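Local coordinates for secreted effector protein SopD (Salmonella typhimurium, PDB 5CPC), which acts inside host cells as a type III secreted virulence effector, working with SopB in membrane fission and macropinosome formation during invasion and contributing to replication in macrophages, at residues R141-L146 with M245-I250. Numbering follows the deposited sequence.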
ATOM      1  N   ARG A 141       5.119   4.847 -13.175  1.00 57.73           N
ATOM      2  CA  ARG A 141       5.491   3.441 -13.308  1.00 59.26           C
ATOM      3  C   ARG A 141       6.036   2.830 -12.003  1.00 58.30           C
ATOM      4  O   ARG A 141       5.582   1.763 -11.603  1.00 58.01           O
ATOM      5  CB  ARG A 141       6.402   3.200 -14.522  1.00 60.96           C
ATOM      6  CG  ARG A 141       5.961   1.979 -15.383  1.00 66.46           C
ATOM      7  CD  ARG A 141       5.566   2.316 -16.847  1.00 74.52           C
ATOM      8  NE  ARG A 141       5.180   1.148 -17.686  1.00 79.04           N
ATOM      9  CZ  ARG A 141       5.233  -0.140 -17.302  1.00 80.30           C
ATOM     10  NH1 ARG A 141       5.672  -0.499 -16.097  1.00 77.54           N
ATOM     11  NH2 ARG A 141       4.836  -1.097 -18.125  1.00 83.30           N
ATOM     12  N   GLU A 142       6.940   3.515 -11.299  1.00 56.93           N
ATOM     13  CA  GLU A 142       7.353   3.110  -9.912  1.00 55.60           C
ATOM     14  C   GLU A 142       6.197   2.809  -8.948  1.00 54.03           C
ATOM     15  O   GLU A 142       6.249   1.844  -8.159  1.00 53.08           O
ATOM     16  CB  GLU A 142       8.315   4.228  -9.241  1.00 54.42           C
ATOM     17  N   GLU A 143       5.191   3.690  -8.983  1.00 53.30           N
ATOM     18  CA  GLU A 143       4.153   3.786  -7.938  1.00 51.73           C
ATOM     19  C   GLU A 143       3.139   2.671  -8.124  1.00 51.25           C
ATOM     20  O   GLU A 143       2.679   2.020  -7.157  1.00 51.39           O
ATOM     21  CB  GLU A 143       3.428   5.116  -8.012  1.00 50.33           C
ATOM     22  CG  GLU A 143       4.222   6.256  -7.405  1.00 52.04           C
ATOM     23  CD  GLU A 143       3.602   7.623  -7.744  1.00 51.91           C
ATOM     24  OE1 GLU A 143       3.060   7.781  -8.872  1.00 45.99           O
ATOM     25  OE2 GLU A 143       3.661   8.529  -6.873  1.00 50.99           O
ATOM     26  N   ARG A 144       2.805   2.482  -9.381  1.00 51.75           N
ATOM     27  CA  ARG A 144       2.075   1.340  -9.845  1.00 52.78           C
ATOM     28  C   ARG A 144       2.671  -0.010  -9.450  1.00 53.23           C
ATOM     29  O   ARG A 144       1.967  -0.776  -8.860  1.00 53.54           O
ATOM     30  CB  ARG A 144       1.991   1.396 -11.308  1.00 52.95           C
ATOM     31  CG  ARG A 144       1.266   0.229 -11.853  1.00 54.53           C
ATOM     32  CD  ARG A 144       0.962   0.663 -13.160  1.00 55.49           C
ATOM     33  NE  ARG A 144       1.558  -0.180 -14.158  1.00 59.34           N
ATOM     34  CZ  ARG A 144       1.660   0.242 -15.404  1.00 54.71           C
ATOM     35  NH1 ARG A 144       2.144  -0.550 -16.324  1.00 54.47           N
ATOM     36  NH2 ARG A 144       1.241   1.465 -15.681  1.00 54.56           N
ATOM     37  N   GLN A 145       3.931  -0.302  -9.797  1.00 54.31           N
ATOM     38  CA  GLN A 145       4.611  -1.483  -9.254  1.00 55.75           C
ATOM     39  C   GLN A 145       4.558  -1.622  -7.746  1.00 53.87           C
ATOM     40  O   GLN A 145       4.343  -2.724  -7.260  1.00 55.29           O
ATOM     41  CB  GLN A 145       6.066  -1.637  -9.742  1.00 57.98           C
ATOM     42  CG  GLN A 145       6.803  -2.922  -9.203  1.00 61.86           C
ATOM     43  CD  GLN A 145       8.316  -2.733  -9.222  1.00 70.55           C
ATOM     44  OE1 GLN A 145       8.938  -2.469  -8.176  1.00 72.75           O
ATOM     45  NE2 GLN A 145       8.925  -2.834 -10.427  1.00 71.48           N
ATOM     46  N   LEU A 146       4.741  -0.554  -6.980  1.00 51.68           N
ATOM     47  CA  LEU A 146       4.527  -0.680  -5.550  1.00 49.09           C
ATOM     48  C   LEU A 146       3.066  -1.026  -5.145  1.00 48.02           C
ATOM     49  O   LEU A 146       2.837  -1.795  -4.196  1.00 47.00           O
ATOM     50  CB  LEU A 146       5.017   0.580  -4.796  1.00 48.49           C
ATOM     51  CG  LEU A 146       4.725   0.603  -3.303  1.00 46.75           C
ATOM     52  CD1 LEU A 146       5.584  -0.461  -2.643  1.00 49.76           C
ATOM     53  CD2 LEU A 146       5.050   1.981  -2.642  1.00 44.36           C
ATOM     54  N   MET A 245       5.144  13.342  -1.999  1.00 43.51           N
ATOM     55  CA  MET A 245       4.089  12.777  -1.208  1.00 44.90           C
ATOM     56  C   MET A 245       3.655  11.360  -1.661  1.00 45.08           C
ATOM     57  O   MET A 245       3.596  11.067  -2.834  1.00 46.59           O
ATOM     58  CB  MET A 245       2.892  13.698  -1.166  1.00 44.63           C
ATOM     59  CG  MET A 245       1.853  13.213  -0.116  1.00 51.83           C
ATOM     60  SD  MET A 245       0.456  14.317   0.174  1.00 56.01           S
ATOM     61  CE  MET A 245       0.522  15.158  -1.387  1.00 58.95           C
ATOM     62  N   MET A 246       3.344  10.514  -0.697  1.00 45.02           N
ATOM     63  CA  MET A 246       2.856   9.193  -0.969  1.00 45.05           C
ATOM     64  C   MET A 246       1.578   9.353  -1.846  1.00 44.55           C
ATOM     65  O   MET A 246       0.648  10.100  -1.492  1.00 42.15           O
ATOM     66  CB  MET A 246       2.490   8.496   0.340  1.00 44.86           C
ATOM     67  CG  MET A 246       2.167   7.010   0.108  1.00 49.49           C
ATOM     68  SD  MET A 246       1.747   6.068   1.567  1.00 60.49           S
ATOM     69  CE  MET A 246       3.412   5.561   2.013  1.00 54.48           C
ATOM     70  N   HIS A 247       1.595   8.677  -2.996  1.00 44.00           N
ATOM     71  CA  HIS A 247       0.445   8.599  -3.874  1.00 45.46           C
ATOM     72  C   HIS A 247      -0.808   8.218  -3.089  1.00 44.34           C
ATOM     73  O   HIS A 247      -0.742   7.325  -2.318  1.00 44.61           O
ATOM     74  CB  HIS A 247       0.682   7.584  -4.988  1.00 44.89           C
ATOM     75  CG  HIS A 247      -0.307   7.725  -6.102  1.00 47.04           C
ATOM     76  ND1 HIS A 247      -1.604   7.250  -6.002  1.00 42.91           N
ATOM     77  CD2 HIS A 247      -0.217   8.355  -7.298  1.00 44.88           C
ATOM     78  CE1 HIS A 247      -2.255   7.539  -7.117  1.00 48.24           C
ATOM     79  NE2 HIS A 247      -1.435   8.198  -7.923  1.00 49.60           N
ATOM     80  N   PRO A 248      -1.915   8.945  -3.240  1.00 45.33           N
ATOM     81  CA  PRO A 248      -3.124   8.610  -2.457  1.00 46.78           C
ATOM     82  C   PRO A 248      -3.655   7.153  -2.655  1.00 48.41           C
ATOM     83  O   PRO A 248      -4.261   6.576  -1.728  1.00 48.62           O
ATOM     84  CB  PRO A 248      -4.196   9.604  -2.967  1.00 48.08           C
ATOM     85  CG  PRO A 248      -3.478  10.599  -3.894  1.00 46.86           C
ATOM     86  CD  PRO A 248      -2.101  10.060  -4.201  1.00 45.53           C
ATOM     87  N   CYS A 249      -3.498   6.551  -3.833  1.00 49.17           N
ATOM     88  CA  CYS A 249      -3.896   5.093  -3.919  1.00 50.38           C
ATOM     89  C   CYS A 249      -3.052   4.199  -2.988  1.00 51.22           C
ATOM     90  O   CYS A 249      -3.564   3.214  -2.422  1.00 51.19           O
ATOM     91  CB  CYS A 249      -3.823   4.558  -5.335  1.00 49.98           C
ATOM     92  SG  CYS A 249      -5.006   5.352  -6.388  1.00 51.33           S
ATOM     93  N   ILE A 250      -1.768   4.543  -2.824  1.00 50.48           N
ATOM     94  CA  ILE A 250      -0.889   3.708  -2.037  1.00 50.07           C
ATOM     95  C   ILE A 250      -1.194   3.953  -0.575  1.00 51.24           C
ATOM     96  O   ILE A 250      -1.466   3.005   0.182  1.00 50.48           O
ATOM     97  CB  ILE A 250       0.567   3.868  -2.453  1.00 50.76           C
ATOM     98  CG1 ILE A 250       0.801   3.149  -3.801  1.00 48.12           C
ATOM     99  CG2 ILE A 250       1.511   3.286  -1.355  1.00 49.64           C
ATOM    100  CD1 ILE A 250       2.097   3.517  -4.494  1.00 49.46           C
TER
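Ile250 lays its terminal methyl against the first two turns of helix 141-160, where CD1 packs 3.8 Å from CD2 of Leu146; its approach to the backbone O of Glu143, 3.1 Å from CD1, is unusually close and of doubtful exactness. Its CG1 sits anti to its own carbonyl carbon (chi1 -74°), and the extended chain carries CD1 across to the other helix while CG2 approaches Leu146 CD2 at 4.0 Å. The Leu146 and Ile250 side chains cross at about a right angle, two branched aliphatic groups well suited to a buried interface; beyond them Leu146 reaches Ala185 and Met189 of helix 180-190. Nearer the helix start, the Glu143 carboxylate meets His247 with its plane turned 81° from the ring, OE2 touching CB at 3.6 Å and OE1 touching CD2 at 3.7 Å. No hydrogen bond joins this pair: Glu143 OE1 accepts from Ser140 N just before the helix, a place that suits an acidic side chain, which probably gains from the helix dipole. His247 is the N-cap of helix 248-256, which follows the hairpin strand 240-245. His247 ND1 accepts from Cys249 N at 3.0 Å, while Pro248 suits the first turn because its nitrogen, which carries no hydrogen, has no helical carbonyl to serve there; its CD rests over one imidazole face. His247 NE2 makes weak hydrogen bonds to the carbonyls of Glu137 and Ser138, tying the cap to the chain leading into helix 141-160.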